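PDB 5OCP: periplasmic binding protein/LacI transcriptional regulator from Shewanella sp. ANA-3, which binds L-arabinofuranose, in both its alpha and beta forms, and probably delivers the sugar to an arabinose ABC transporter in the inner membrane. Local coordinates for residues V73-E76 against A77-K81; F107-E110 against G111-I114. All coordinates share one frame; numbering follows the deposited sequence.

Contact 1: residues V73-E76 against A77-K81; sequences VLKE and AKRAK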
ATOM      1  N   VAL A  73      22.305  -1.305  -8.502  1.00 20.16           N
ATOM      2  CA  VAL A  73      22.298  -2.353  -7.477  1.00 18.17           C
ATOM      3  C   VAL A  73      21.765  -3.668  -7.986  1.00 18.38           C
ATOM      4  O   VAL A  73      22.262  -4.717  -7.603  1.00 18.24           O
ATOM      5  CB  VAL A  73      21.684  -1.859  -6.123  1.00 20.38           C
ATOM      6  CG1 VAL A  73      20.129  -1.812  -6.140  1.00 19.65           C
ATOM      7  CG2 VAL A  73      22.232  -2.676  -4.990  1.00 20.12           C
ATOM      8  N   LEU A  74      20.768  -3.671  -8.896  1.00 17.82           N
ATOM      9  CA  LEU A  74      20.280  -4.886  -9.444  1.00 16.96           C
ATOM     10  C   LEU A  74      21.336  -5.581 -10.279  1.00 15.93           C
ATOM     11  O   LEU A  74      21.464  -6.779 -10.240  1.00 17.51           O
ATOM     12  CB  LEU A  74      19.012  -4.661 -10.301  1.00 16.71           C
ATOM     13  CG  LEU A  74      17.841  -4.299  -9.375  1.00 18.97           C
ATOM     14  CD1 LEU A  74      16.633  -3.859 -10.170  1.00 20.26           C
ATOM     15  CD2 LEU A  74      17.484  -5.413  -8.436  1.00 21.67           C
ATOM     16  N   LYS A  75      22.124  -4.798 -10.981  1.00 21.77           N
ATOM     17  CA  LYS A  75      23.241  -5.405 -11.778  1.00 23.39           C
ATOM     18  C   LYS A  75      24.303  -6.062 -10.896  1.00 22.42           C
ATOM     19  O   LYS A  75      24.742  -7.170 -11.159  1.00 22.45           O
ATOM     20  CB  LYS A  75      23.844  -4.349 -12.695  1.00 25.45           C
ATOM     21  CG  LYS A  75      23.057  -4.132 -13.964  1.00 29.31           C
ATOM     22  CD  LYS A  75      23.450  -2.848 -14.654  1.00 37.48           C
ATOM     23  CE  LYS A  75      24.898  -2.855 -15.099  1.00 44.60           C
ATOM     24  NZ  LYS A  75      25.125  -1.833 -16.183  1.00 49.20           N
ATOM     25  N   GLU A  76      24.546  -5.440  -9.757  1.00 21.98           N
ATOM     26  CA  GLU A  76      25.402  -6.027  -8.740  1.00 22.81           C
ATOM     27  C   GLU A  76      24.892  -7.351  -8.224  1.00 22.11           C
ATOM     28  O   GLU A  76      25.656  -8.310  -8.048  1.00 23.03           O
ATOM     29  CB  GLU A  76      25.601  -5.042  -7.576  1.00 25.76           C
ATOM     30  CG  GLU A  76      26.499  -3.848  -7.903  1.00 30.36           C
ATOM     31  CD  GLU A  76      26.468  -2.738  -6.868  1.00 37.33           C
ATOM     32  OE1 GLU A  76      26.218  -3.013  -5.693  1.00 36.20           O
ATOM     33  OE2 GLU A  76      26.721  -1.557  -7.234  1.00 42.79           O
ATOM     34  N   ALA A  77      23.588  -7.420  -7.857  1.00 18.76           N
ATOM     35  CA  ALA A  77      23.023  -8.659  -7.512  1.00 19.20           C
ATOM     36  C   ALA A  77      23.123  -9.755  -8.597  1.00 19.12           C
ATOM     37  O   ALA A  77      23.322 -10.942  -8.310  1.00 19.84           O
ATOM     38  CB  ALA A  77      21.566  -8.461  -7.085  1.00 19.27           C
ATOM     39  N   LYS A  78      22.949  -9.345  -9.836  1.00 21.41           N
ATOM     40  CA  LYS A  78      22.967 -10.266 -10.910  1.00 23.98           C
ATOM     41  C   LYS A  78      24.383 -10.870 -11.063  1.00 24.05           C
ATOM     42  O   LYS A  78      24.557 -12.079 -11.186  1.00 27.33           O
ATOM     43  CB  LYS A  78      22.522  -9.610 -12.191  1.00 27.26           C
ATOM     44  CG  LYS A  78      22.350 -10.662 -13.293  1.00 33.99           C
ATOM     45  CD  LYS A  78      21.684 -10.020 -14.513  1.00 38.76           C
ATOM     46  CE  LYS A  78      21.572 -10.991 -15.699  1.00 44.95           C
ATOM     47  NZ  LYS A  78      20.340 -11.827 -15.576  1.00 49.37           N
ATOM     48  N   ARG A  79      25.354 -10.023 -11.001  1.00 26.95           N
ATOM     49  CA  ARG A  79      26.794 -10.450 -11.053  1.00 30.22           C
ATOM     50  C   ARG A  79      27.143 -11.363  -9.914  1.00 29.42           C
ATOM     51  O   ARG A  79      27.850 -12.321 -10.110  1.00 28.37           O
ATOM     52  CB  ARG A  79      27.703  -9.225 -11.095  1.00 33.55           C
ATOM     53  CG  ARG A  79      27.678  -8.488 -12.427  1.00 39.61           C
ATOM     54  CD  ARG A  79      28.763  -7.394 -12.523  1.00 48.87           C
ATOM     55  NE  ARG A  79      28.506  -6.189 -11.696  1.00 54.61           N
ATOM     56  CZ  ARG A  79      28.020  -5.004 -12.116  1.00 53.88           C
ATOM     57  NH1 ARG A  79      27.711  -4.760 -13.395  1.00 58.52           N
ATOM     58  NH2 ARG A  79      27.842  -4.023 -11.235  1.00 55.61           N
ATOM     59  N   ALA A  80      26.542 -11.123  -8.741  1.00 24.61           N
ATOM     60  CA  ALA A  80      26.650 -11.997  -7.594  1.00 25.54           C
ATOM     61  C   ALA A  80      25.857 -13.274  -7.640  1.00 22.76           C
ATOM     62  O   ALA A  80      25.949 -14.060  -6.717  1.00 23.87           O
ATOM     63  CB  ALA A  80      26.284 -11.211  -6.336  1.00 24.96           C
ATOM     64  N   LYS A  81      25.044 -13.453  -8.695  1.00 24.42           N
ATOM     65  CA  LYS A  81      24.146 -14.582  -8.897  1.00 25.26           C
ATOM     66  C   LYS A  81      23.151 -14.777  -7.748  1.00 22.98           C
ATOM     67  O   LYS A  81      22.881 -15.905  -7.279  1.00 27.60           O
ATOM     68  CB  LYS A  81      24.960 -15.835  -9.155  1.00 28.80           C
ATOM     69  CG  LYS A  81      25.836 -15.688 -10.378  1.00 33.77           C
ATOM     70  CD  LYS A  81      26.614 -16.988 -10.573  1.00 40.94           C
ATOM     71  CE  LYS A  81      27.254 -17.083 -11.967  1.00 48.53           C
ATOM     72  NZ  LYS A  81      28.550 -16.370 -12.003  1.00 56.21           N
TER
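Arg79 folds back along the helix over the preceding turn, and its guanidinium lies against Lys75 and Glu76. Arg79 NH2 rests 3.6 Å from Glu76 CG, and Arg79 NH1 comes within 3.8 Å of Lys75 CE. Lys75 O sits over one face of the guanidinium, towards its rim. The bend at chi3 (-72°) turns the end of the arginine back towards the earlier residues. No ion pair results: Glu76 OE2 stays 4.8 Å from Arg79 NH2, and the carboxylate is engaged instead in a salt bridge with Arg50 of helix 42-54. Beneath these side chains run four backbone bonds of the alpha-helix, of which Arg79 N to Lys75 O, at 2.9 Å, is nearly straight at 168°. The helix finishes in a Schellman motif, where Lys81 takes a positive phi and its N bonds back to Lys78 O at 2.9 Å. Helix 71-79 is the crossover of the beta-alpha-beta unit that links strands 59-62 and 84-87. Its inner side is apolar, with Leu74 and Ala77 on Val84 and Val73 on Val49 of helix 42-54. Lys78 NZ is hydrogen-bonded to Ser97 O. With its carboxylate neighbour turned to Arg50, Arg79 meets the preceding turn mainly through carbon atoms and a carbonyl oxygen, so electrostatic attraction to Glu76 is probably modest.

Contact 2: residues F107-E110 against G111-I114; sequences FSEE and GRKI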
ATOM      1  N   PHE A 107      -2.584  -2.100  -8.481  1.00 14.18           N
ATOM      2  CA  PHE A 107      -2.948  -0.814  -7.902  1.00 12.84           C
ATOM      3  C   PHE A 107      -3.954  -0.046  -8.756  1.00 12.07           C
ATOM      4  O   PHE A 107      -4.805   0.632  -8.217  1.00 13.20           O
ATOM      5  CB  PHE A 107      -1.692   0.072  -7.720  1.00 12.65           C
ATOM      6  CG  PHE A 107      -0.676  -0.470  -6.785  1.00 14.24           C
ATOM      7  CD1 PHE A 107      -0.990  -0.664  -5.434  1.00 14.88           C
ATOM      8  CD2 PHE A 107       0.624  -0.659  -7.197  1.00 15.13           C
ATOM      9  CE1 PHE A 107      -0.043  -1.102  -4.541  1.00 15.96           C
ATOM     10  CE2 PHE A 107       1.599  -1.102  -6.315  1.00 16.32           C
ATOM     11  CZ  PHE A 107       1.252  -1.358  -4.995  1.00 16.18           C
ATOM     12  N   SER A 108      -3.834  -0.133 -10.105  1.00 13.74           N
ATOM     13  CA  SER A 108      -4.833   0.528 -11.011  1.00 14.97           C
ATOM     14  C   SER A 108      -6.205  -0.078 -10.843  1.00 14.09           C
ATOM     15  O   SER A 108      -7.180   0.649 -10.731  1.00 13.15           O
ATOM     16  CB  SER A 108      -4.422   0.425 -12.495  1.00 18.74           C
ATOM     17  OG  SER A 108      -3.220   1.090 -12.665  1.00 30.64           O
ATOM     18  N   GLU A 109      -6.259  -1.400 -10.588  1.00 12.47           N
ATOM     19  CA  GLU A 109      -7.517  -2.086 -10.348  1.00 13.22           C
ATOM     20  C   GLU A 109      -8.115  -1.644  -9.003  1.00 12.75           C
ATOM     21  O   GLU A 109      -9.329  -1.438  -8.894  1.00 11.64           O
ATOM     22  CB  GLU A 109      -7.371  -3.615 -10.392  1.00 16.14           C
ATOM     23  CG  GLU A 109      -8.666  -4.321 -10.093  1.00 19.23           C
ATOM     24  CD  GLU A 109      -8.576  -5.868 -10.147  1.00 27.09           C
ATOM     25  OE1 GLU A 109      -7.651  -6.440 -10.812  1.00 32.83           O
ATOM     26  OE2 GLU A 109      -9.455  -6.531  -9.529  1.00 29.71           O
ATOM     27  N   GLU A 110      -7.251  -1.450  -8.004  1.00 12.35           N
ATOM     28  CA  GLU A 110      -7.708  -0.975  -6.683  1.00 10.94           C
ATOM     29  C   GLU A 110      -8.377   0.396  -6.854  1.00 11.42           C
ATOM     30  O   GLU A 110      -9.506   0.618  -6.384  1.00 11.56           O
ATOM     31  CB  GLU A 110      -6.574  -0.863  -5.686  1.00 12.32           C
ATOM     32  CG  GLU A 110      -5.984  -2.194  -5.271  1.00 12.29           C
ATOM     33  CD  GLU A 110      -4.654  -2.080  -4.546  1.00 14.00           C
ATOM     34  OE1 GLU A 110      -4.060  -1.009  -4.338  1.00 14.65           O
ATOM     35  OE2 GLU A 110      -4.154  -3.125  -4.172  1.00 14.62           O
ATOM     36  N   GLY A 111      -7.722   1.292  -7.563  1.00 12.47           N
ATOM     37  CA  GLY A 111      -8.279   2.646  -7.856  1.00 12.96           C
ATOM     38  C   GLY A 111      -9.538   2.620  -8.677  1.00 12.34           C
ATOM     39  O   GLY A 111     -10.523   3.325  -8.363  1.00 10.50           O
ATOM     40  N   ARG A 112      -9.599   1.722  -9.658  1.00 10.83           N
ATOM     41  CA  ARG A 112     -10.825   1.529 -10.436  1.00 13.55           C
ATOM     42  C   ARG A 112     -11.996   1.024  -9.568  1.00 12.98           C
ATOM     43  O   ARG A 112     -13.099   1.546  -9.708  1.00 12.99           O
ATOM     44  CB  ARG A 112     -10.615   0.599 -11.635  1.00 15.17           C
ATOM     45  CG  ARG A 112      -9.732   1.128 -12.681  1.00 21.06           C
ATOM     46  CD  ARG A 112      -9.921   0.386 -14.021  1.00 24.82           C
ATOM     47  NE  ARG A 112      -9.611  -1.059 -13.929  1.00 30.66           N
ATOM     48  CZ  ARG A 112      -8.386  -1.576 -13.999  1.00 30.69           C
ATOM     49  NH1 ARG A 112      -7.332  -0.809 -14.181  1.00 26.79           N
ATOM     50  NH2 ARG A 112      -8.230  -2.877 -13.921  1.00 34.60           N
ATOM     51  N   LYS A 113     -11.795  -0.022  -8.742  1.00 12.02           N
ATOM     52  CA  LYS A 113     -12.888  -0.590  -7.942  1.00 14.19           C
ATOM     53  C   LYS A 113     -13.442   0.412  -6.946  1.00 13.02           C
ATOM     54  O   LYS A 113     -14.652   0.527  -6.768  1.00 12.87           O
ATOM     55  CB  LYS A 113     -12.404  -1.854  -7.195  1.00 15.14           C
ATOM     56  CG  LYS A 113     -12.254  -3.059  -8.128  1.00 21.27           C
ATOM     57  CD  LYS A 113     -11.347  -4.069  -7.489  1.00 23.69           C
ATOM     58  CE  LYS A 113     -12.067  -5.069  -6.688  1.00 32.97           C
ATOM     59  NZ  LYS A 113     -11.276  -6.319  -6.947  1.00 33.43           N
ATOM     60  N   ILE A 114     -12.539   1.195  -6.328  1.00 10.79           N
ATOM     61  CA  ILE A 114     -13.002   2.178  -5.318  1.00 11.65           C
ATOM     62  C   ILE A 114     -13.699   3.342  -6.038  1.00 12.17           C
ATOM     63  O   ILE A 114     -14.724   3.846  -5.560  1.00 13.11           O
ATOM     64  CB  ILE A 114     -11.859   2.515  -4.316  1.00 13.96           C
ATOM     65  CG1 ILE A 114     -12.473   3.062  -3.017  1.00 16.90           C
ATOM     66  CG2 ILE A 114     -10.814   3.385  -4.927  1.00 14.23           C
ATOM     67  CD1 ILE A 114     -13.178   2.013  -2.227  1.00 15.72           C
TER
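Glu109 sends CG anti to its backbone N (chi1 178°) and runs on extended, whereas Lys113, one turn later, bends at chi3 and chi4 to bring its amine to the same carboxylate. Lys113 NZ meets Glu109 OE2 at 3.2 Å in a salt bridge, approaching on the anti side and 19° out of the carboxylate plane; Glu109 CG and Lys113 CD also touch, at 3.7 Å. The amine has a further hydrogen bond to Gly273 O. Arg112 doubles back at chi3, laying one guanidinium face over Glu109 CA, with NH1 3.6 Å from Ser108 CB and NH2 3.7 Å from Glu109 CB. This first part of helix 107-121 leaves the strand 101-104 lobe of the periplasmic-binding-protein fold and packs on the other; it starts beside the binding site, where the Phe107 side chain comes within about 4 Å of bound alpha-L-arabinofuranose. Replacing Arg112 by alanine is likely to uncover the backbone at Ser108 and Glu109, and a glycerol, probably from the crystallisation liquor, would lose its hydrogen bond to NE. On the buried side Glu110 carries its carboxylate to Ser105 OG and into a salt bridge with Arg143, a residue of the sugar pocket. Ile114 CG2 lies 3.4 Å from Glu110 O, and its side chain packs on Ala239 and Val241 of strand 239-242.

Overall arrangement
Contacts 1 and 2 both join successive turns of a single helix, yet they occupy different places in the fold. Their centres are about 33 Å apart and their nearest atoms about 16 Å. Contact 1 lies at the periphery, its centre about 27 Å from that of the chain, on a helix covering the parallel sheet that contains strands 59-62 and 84-87. Contact 2, its centre about 12 Å from that of the chain, belongs to a helix that packs against the mixed sheet and starts beside the sugar. In 73-81 Glu76 and Lys78 find polar partners beyond the helix; 107-114 has one salt bridge within it, and Glu110 and Lys113 also bond outside. Contact 1's charged side chains are largely exposed, contact 2's at most partly.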